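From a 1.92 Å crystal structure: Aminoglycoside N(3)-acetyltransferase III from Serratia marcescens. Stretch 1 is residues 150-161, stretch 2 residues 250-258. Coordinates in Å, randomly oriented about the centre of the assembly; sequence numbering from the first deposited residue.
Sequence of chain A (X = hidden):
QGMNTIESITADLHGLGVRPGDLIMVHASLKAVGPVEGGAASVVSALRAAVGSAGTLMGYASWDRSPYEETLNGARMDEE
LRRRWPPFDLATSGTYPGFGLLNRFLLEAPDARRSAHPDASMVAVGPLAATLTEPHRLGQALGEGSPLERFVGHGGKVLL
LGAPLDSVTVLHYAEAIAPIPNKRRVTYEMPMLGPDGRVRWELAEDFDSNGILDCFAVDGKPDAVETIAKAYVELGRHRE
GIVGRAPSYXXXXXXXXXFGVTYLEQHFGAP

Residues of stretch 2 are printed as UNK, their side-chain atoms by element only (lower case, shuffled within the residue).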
ATOM      1  N   ARG A 150      -4.307   9.679  -5.847  1.00 30.72           N
ATOM      2  CA  ARG A 150      -5.352  10.427  -5.161  1.00 25.25           C
ATOM      3  C   ARG A 150      -5.102  10.482  -3.668  1.00 21.36           C
ATOM      4  O   ARG A 150      -5.494  11.455  -3.015  1.00 25.22           O
ATOM      5  CB  ARG A 150      -6.733   9.825  -5.510  1.00 27.84           C
ATOM      6  CG  ARG A 150      -6.978   9.965  -7.071  1.00 28.24           C
ATOM      7  CD  ARG A 150      -8.349   9.463  -7.540  1.00 30.45           C
ATOM      8  NE  ARG A 150      -8.486   8.013  -7.311  1.00 33.35           N
ATOM      9  CZ  ARG A 150      -8.074   7.056  -8.144  1.00 32.39           C
ATOM     10  NH1 ARG A 150      -7.481   7.329  -9.289  1.00 32.42           N
ATOM     11  NH2 ARG A 150      -8.278   5.810  -7.842  1.00 29.34           N
ATOM     12  N   PHE A 151      -4.497   9.443  -3.113  1.00 21.74           N
ATOM     13  CA  PHE A 151      -4.094   9.453  -1.700  1.00 22.35           C
ATOM     14  C   PHE A 151      -3.139  10.620  -1.435  1.00 24.06           C
ATOM     15  O   PHE A 151      -3.333  11.387  -0.477  1.00 21.67           O
ATOM     16  CB  PHE A 151      -3.450   8.114  -1.355  1.00 19.88           C
ATOM     17  CG  PHE A 151      -2.700   8.097  -0.013  1.00 24.43           C
ATOM     18  CD1 PHE A 151      -3.386   8.033   1.219  1.00 29.03           C
ATOM     19  CD2 PHE A 151      -1.330   8.090  -0.009  1.00 24.43           C
ATOM     20  CE1 PHE A 151      -2.640   7.993   2.448  1.00 24.33           C
ATOM     21  CE2 PHE A 151      -0.578   8.034   1.205  1.00 26.08           C
ATOM     22  CZ  PHE A 151      -1.227   8.009   2.408  1.00 28.47           C
ATOM     23  N   VAL A 152      -2.165  10.824  -2.335  1.00 23.39           N
ATOM     24  CA  VAL A 152      -1.241  11.977  -2.217  1.00 24.47           C
ATOM     25  C   VAL A 152      -1.989  13.287  -2.410  1.00 28.93           C
ATOM     26  O   VAL A 152      -1.838  14.213  -1.609  1.00 23.11           O
ATOM     27  CB  VAL A 152      -0.090  11.861  -3.231  1.00 22.95           C
ATOM     28  CG1 VAL A 152       0.812  13.117  -3.212  1.00 29.21           C
ATOM     29  CG2 VAL A 152       0.675  10.594  -2.944  1.00 19.88           C
ATOM     30  N   GLY A 153      -2.847  13.373  -3.472  1.00 21.18           N
ATOM     31  CA  GLY A 153      -3.575  14.617  -3.721  1.00 25.26           C
ATOM     32  C   GLY A 153      -4.521  15.032  -2.605  1.00 29.21           C
ATOM     33  O   GLY A 153      -4.805  16.220  -2.428  1.00 28.58           O
ATOM     34  N   HIS A 154      -5.023  14.077  -1.824  1.00 27.22           N
ATOM     35  CA  HIS A 154      -5.906  14.386  -0.713  1.00 23.12           C
ATOM     36  C   HIS A 154      -5.142  14.559   0.611  1.00 23.43           C
ATOM     37  O   HIS A 154      -5.757  14.597   1.673  1.00 27.56           O
ATOM     38  CB  HIS A 154      -6.994  13.286  -0.577  1.00 23.38           C
ATOM     39  CG  HIS A 154      -8.070  13.434  -1.611  1.00 28.11           C
ATOM     40  ND1 HIS A 154      -9.121  14.297  -1.447  1.00 34.00           N
ATOM     41  CD2 HIS A 154      -8.211  12.887  -2.843  1.00 34.03           C
ATOM     42  CE1 HIS A 154      -9.884  14.271  -2.532  1.00 42.74           C
ATOM     43  NE2 HIS A 154      -9.341  13.441  -3.409  1.00 38.67           N
ATOM     44  N   GLY A 155      -3.837  14.693   0.557  1.00 25.16           N
ATOM     45  CA  GLY A 155      -3.091  15.000   1.761  1.00 25.34           C
ATOM     46  C   GLY A 155      -2.938  13.811   2.704  1.00 22.16           C
ATOM     47  O   GLY A 155      -3.026  13.984   3.922  1.00 21.57           O
ATOM     48  N   GLY A 156      -2.774  12.605   2.177  1.00 20.91           N
ATOM     49  CA  GLY A 156      -2.692  11.449   3.046  1.00 22.68           C
ATOM     50  C   GLY A 156      -1.405  11.417   3.875  1.00 19.92           C
ATOM     51  O   GLY A 156      -0.414  12.099   3.602  1.00 20.16           O
ATOM     52  N   LYS A 157      -1.449  10.646   4.954  1.00 19.28           N
ATOM     53  CA  LYS A 157      -0.274  10.382   5.794  1.00 20.41           C
ATOM     54  C   LYS A 157      -0.007   8.881   5.789  1.00 24.43           C
ATOM     55  O   LYS A 157      -0.935   8.068   5.673  1.00 21.49           O
ATOM     56  CB  LYS A 157      -0.479  10.858   7.215  1.00 22.72           C
ATOM     57  CG  LYS A 157      -0.703  12.357   7.343  1.00 27.08           C
ATOM     58  CD  LYS A 157      -0.903  12.702   8.779  1.00 43.82           C
ATOM     59  CE  LYS A 157      -1.195  14.155   9.040  1.00 46.86           C
ATOM     60  NZ  LYS A 157      -1.485  14.230  10.531  1.00 51.86           N
ATOM     61  N   VAL A 158       1.266   8.508   5.830  1.00 19.30           N
ATOM     62  CA  VAL A 158       1.632   7.102   5.820  1.00 18.46           C
ATOM     63  C   VAL A 158       1.976   6.709   7.253  1.00 23.72           C
ATOM     64  O   VAL A 158       2.835   7.335   7.910  1.00 21.49           O
ATOM     65  CB  VAL A 158       2.804   6.815   4.880  1.00 22.25           C
ATOM     66  CG1 VAL A 158       3.199   5.339   4.961  1.00 28.03           C
ATOM     67  CG2 VAL A 158       2.417   7.257   3.383  1.00 20.64           C
ATOM     68  N   LEU A 159       1.314   5.668   7.726  1.00 19.20           N
ATOM     69  CA  LEU A 159       1.533   5.149   9.081  1.00 22.04           C
ATOM     70  C   LEU A 159       2.209   3.791   8.996  1.00 21.66           C
ATOM     71  O   LEU A 159       1.631   2.863   8.426  1.00 23.64           O
ATOM     72  CB  LEU A 159       0.181   5.049   9.792  1.00 22.56           C
ATOM     73  CG  LEU A 159       0.268   4.318  11.126  1.00 26.05           C
ATOM     74  CD1 LEU A 159       1.137   5.080  12.085  1.00 22.41           C
ATOM     75  CD2 LEU A 159      -1.108   4.137  11.686  1.00 27.36           C
ATOM     76  N   LEU A 160       3.430   3.660   9.556  1.00 21.18           N
ATOM     77  CA  LEU A 160       4.080   2.362   9.687  1.00 26.92           C
ATOM     78  C   LEU A 160       3.938   1.939  11.144  1.00 25.51           C
ATOM     79  O   LEU A 160       4.396   2.654  12.040  1.00 25.34           O
ATOM     80  CB  LEU A 160       5.568   2.412   9.279  1.00 29.62           C
ATOM     81  CG  LEU A 160       5.951   3.012   7.905  1.00 25.82           C
ATOM     82  CD1 LEU A 160       7.445   2.822   7.602  1.00 28.11           C
ATOM     83  CD2 LEU A 160       5.066   2.448   6.749  1.00 29.68           C
ATOM     84  N   LEU A 161       3.284   0.797  11.380  1.00 27.48           N
ATOM     85  CA  LEU A 161       3.114   0.243  12.735  1.00 27.63           C
ATOM     86  C   LEU A 161       3.993  -0.989  12.828  1.00 30.45           C
ATOM     87  O   LEU A 161       3.522  -2.099  12.581  1.00 30.96           O
ATOM     88  CB  LEU A 161       1.674  -0.141  13.039  1.00 33.13           C
ATOM     89  CG  LEU A 161       0.651   0.993  13.041  1.00 39.45           C
ATOM     90  CD1 LEU A 161      -0.769   0.438  13.326  1.00 36.23           C
ATOM     91  CD2 LEU A 161       1.036   2.109  14.035  1.00 34.26           C
ATOM     92  N   UNK A 250       5.122   8.066  11.295  1.00 25.48           N
ATOM     93  CA  UNK A 250       4.048   8.748  10.588  1.00 20.58           C
ATOM     94  C   UNK A 250       4.691   9.801   9.658  1.00 24.10           C
ATOM     95  O   UNK A 250       5.429  10.690  10.121  1.00 22.44           O
ATOM     96  c   UNK A 250       0.865   9.133  10.131  1.00 21.82           C
ATOM     97  c   UNK A 250       1.012  10.902  11.944  1.00 28.61           C
ATOM     98  c   UNK A 250       3.020   9.371  11.554  1.00 21.01           C
ATOM     99  c   UNK A 250       1.794  10.070  10.899  1.00 21.56           C
ATOM    100  N   UNK A 251       4.468   9.633   8.358  1.00 22.46           N
ATOM    101  CA  UNK A 251       4.996  10.480   7.273  1.00 24.12           C
ATOM    102  C   UNK A 251       3.883  11.236   6.558  1.00 29.31           C
ATOM    103  O   UNK A 251       2.825  10.668   6.240  1.00 23.85           O
ATOM    104  c   UNK A 251       6.685   7.405   6.814  1.00 28.49           C
ATOM    105  c   UNK A 251       6.803   8.797   6.709  1.00 27.94           C
ATOM    106  c   UNK A 251       7.793   6.631   7.271  1.00 30.63           C
ATOM    107  c   UNK A 251       9.108   8.640   7.464  1.00 29.17           C
ATOM    108  c   UNK A 251       8.980   7.241   7.577  1.00 33.52           C
ATOM    109  c   UNK A 251       5.693   9.623   6.213  1.00 22.14           C
ATOM    110  c   UNK A 251       8.010   9.387   7.022  1.00 25.39           C
ATOM    111  N   UNK A 252       4.153  12.499   6.203  1.00 26.53           N
ATOM    112  CA  UNK A 252       3.257  13.273   5.346  1.00 23.28           C
ATOM    113  C   UNK A 252       3.473  12.847   3.904  1.00 24.35           C
ATOM    114  O   UNK A 252       4.607  12.955   3.389  1.00 27.40           O
ATOM    115  c   UNK A 252       2.506  15.640   4.913  1.00 50.47           C
ATOM    116  o   UNK A 252       3.731  17.685   4.960  1.00 62.96           O
ATOM    117  c   UNK A 252       3.094  16.877   4.243  1.00 57.05           C
ATOM    118  o   UNK A 252       2.926  17.032   3.009  1.00 55.71           O
ATOM    119  c   UNK A 252       3.533  14.767   5.503  1.00 33.08           C
ATOM    120  N   UNK A 253       2.401  12.393   3.222  1.00 23.14           N
ATOM    121  CA  UNK A 253       2.626  11.721   1.942  1.00 23.19           C
ATOM    122  C   UNK A 253       3.087  12.696   0.849  1.00 24.31           C
ATOM    123  O   UNK A 253       3.946  12.346   0.047  1.00 28.85           O
ATOM    124  c   UNK A 253       1.366  10.993   1.418  1.00 26.12           C
ATOM    125  N   UNK A 254       2.516  13.889   0.791  1.00 26.00           N
ATOM    126  CA  UNK A 254       2.946  14.833  -0.256  1.00 27.61           C
ATOM    127  C   UNK A 254       4.433  15.151  -0.117  1.00 26.83           C
ATOM    128  O   UNK A 254       5.158  15.295  -1.110  1.00 29.79           O
ATOM    129  n   UNK A 254      -1.431  16.935  -1.426  1.00 45.08           N
ATOM    130  c   UNK A 254      -0.380  17.042  -0.619  1.00 45.86           C
ATOM    131  c   UNK A 254       0.626  15.844  -0.671  1.00 37.30           C
ATOM    132  o   UNK A 254      -0.242  17.996   0.147  1.00 52.28           O
ATOM    133  c   UNK A 254       2.089  16.101  -0.199  1.00 30.18           C
ATOM    134  N   UNK A 255       4.890  15.276   1.117  1.00 29.34           N
ATOM    135  CA  UNK A 255       6.259  15.717   1.376  1.00 26.77           C
ATOM    136  C   UNK A 255       7.269  14.618   1.068  1.00 26.58           C
ATOM    137  O   UNK A 255       8.279  14.872   0.400  1.00 27.00           O
ATOM    138  c   UNK A 255       7.586  17.131   2.998  1.00 33.31           C
ATOM    139  o   UNK A 255       7.650  18.164   2.336  1.00 30.93           O
ATOM    140  c   UNK A 255       6.383  16.182   2.815  1.00 29.21           C
ATOM    141  o   UNK A 255       8.480  16.797   3.746  1.00 30.62           O
ATOM    142  N   UNK A 256       6.962  13.375   1.425  1.00 22.82           N
ATOM    143  CA  UNK A 256       7.930  12.324   1.151  1.00 22.04           C
ATOM    144  C   UNK A 256       7.953  11.970  -0.322  1.00 24.61           C
ATOM    145  O   UNK A 256       9.004  11.566  -0.859  1.00 27.45           O
ATOM    146  c   UNK A 256       6.407  10.256   1.487  1.00 20.89           C
ATOM    147  c   UNK A 256       8.894   9.206   3.186  1.00 31.74           C
ATOM    148  c   UNK A 256       7.673  11.092   2.028  1.00 22.46           C
ATOM    149  c   UNK A 256       8.962  10.280   2.120  1.00 27.26           C
ATOM    150  N   UNK A 257       6.820  12.132  -1.019  1.00 27.96           N
ATOM    151  CA  UNK A 257       6.815  11.926  -2.451  1.00 28.46           C
ATOM    152  C   UNK A 257       7.619  13.034  -3.128  1.00 25.94           C
ATOM    153  O   UNK A 257       8.409  12.780  -4.041  1.00 28.20           O
ATOM    154  c   UNK A 257       5.268  12.114  -4.478  1.00 29.83           C
ATOM    155  c   UNK A 257       4.796  10.491  -2.614  1.00 24.85           C
ATOM    156  c   UNK A 257       5.357  11.855  -2.956  1.00 29.42           C
ATOM    157  N   UNK A 258       7.418  14.281  -2.709  1.00 26.83           N
ATOM    158  CA  UNK A 258       8.176  15.390  -3.315  1.00 28.71           C
ATOM    159  C   UNK A 258       9.682  15.218  -3.065  1.00 28.27           C
ATOM    160  O   UNK A 258      10.508  15.353  -3.979  1.00 29.51           O
ATOM    161  o   UNK A 258       8.443  17.773  -3.243  1.00 59.50           O
ATOM    162  c   UNK A 258       7.684  16.703  -2.725  1.00 39.94           C
TER
HETATM  163  O   HOH W   1       0.085  14.479   2.282  1.00 22.63           O

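Position 250 carries four carbons forked at the second, and its backbone is extended. One fork tip lies 3.6 Å from K157 CB and 4.2 Å from L159 CB, so the side chain lies on the sheet face that K157 and L159 share. Four carbons with that fork make a leucine, L250, and the tip is CD1.

Position 251 has one carbon leading to a ring of six carbons with no heteroatom, which identifies phenylalanine, F251. Its CB is 4.2 Å from V158 CB, as expected for paired residues on one face, and L160 CD1 meets the ring edge at 3.8 Å from CE2. The backbone is bonded both ways: F251 N donates to V158 O (2.9 Å, 170°) and V158 N to F251 O (2.7 Å, 161°).

Position 252 shows three carbons, the third carrying two oxygens: a carboxylate on a two-carbon spacer, hence glutamate, E252. The nearest approach of its side chain to stretch 1 is E252 CG to G156 O, 4.8 Å. E252 pairs with K157 through the backbone, CA to CA 4.6 Å, and occupies the N-cap position of the helix that follows.

Position 253 has a single side-chain carbon, so it is alanine, A253. CB points toward stretch 1 and sits 3.5 Å from F151 CE2, with V152 CG2 and V158 CG2 each at 4.4 Å. Its backbone N donates to G156 O (2.9 Å, 152°).

Position 254 has three carbons, the last bearing one oxygen and one nitrogen. This is the amide of glutamine, Q254. NE2 gives V152 O a weak hydrogen bond (2.8 Å, 130°), while CG packs 3.7 Å from V152 CG1.

Position 255 has two carbons, the second with two oxygens: aspartate, D255, out of reach of stretch 1.

Position 256 has four carbons, forked at the first with one arm two carbons long: isoleucine, I256. Its CA-to-CB bond points toward stretch 1, but the nearest pair, I256 CG2 and V158 CG2, is 5.3 Å apart.

Position 257 has one carbon bearing two others, the pattern of valine, V257; CG2 is 4.1 Å from V152 CG2.

Position 258 has one carbon and one oxygen: serine, S258, again out of reach.

The contact joins an antiparallel strand pair (162° between directions) to a packed helix start. The two V158–F251 hydrogen bonds fix the register. Beyond them, G156 O accepts from A253 N and also from a water that in turn accepts from Q254 N (2.8 Å from G156 O to the water, 2.9 Å from the water to Q254 N), tying the loop to the first turn of the helix. A253 packs against F151 and, more loosely, V152; V257 and the aliphatic part of Q254 pack against V152. The whole contact, strands included, buries 652 Å², both sides summed.

Stretch 2, residues 250-258: LFEAQDIVS
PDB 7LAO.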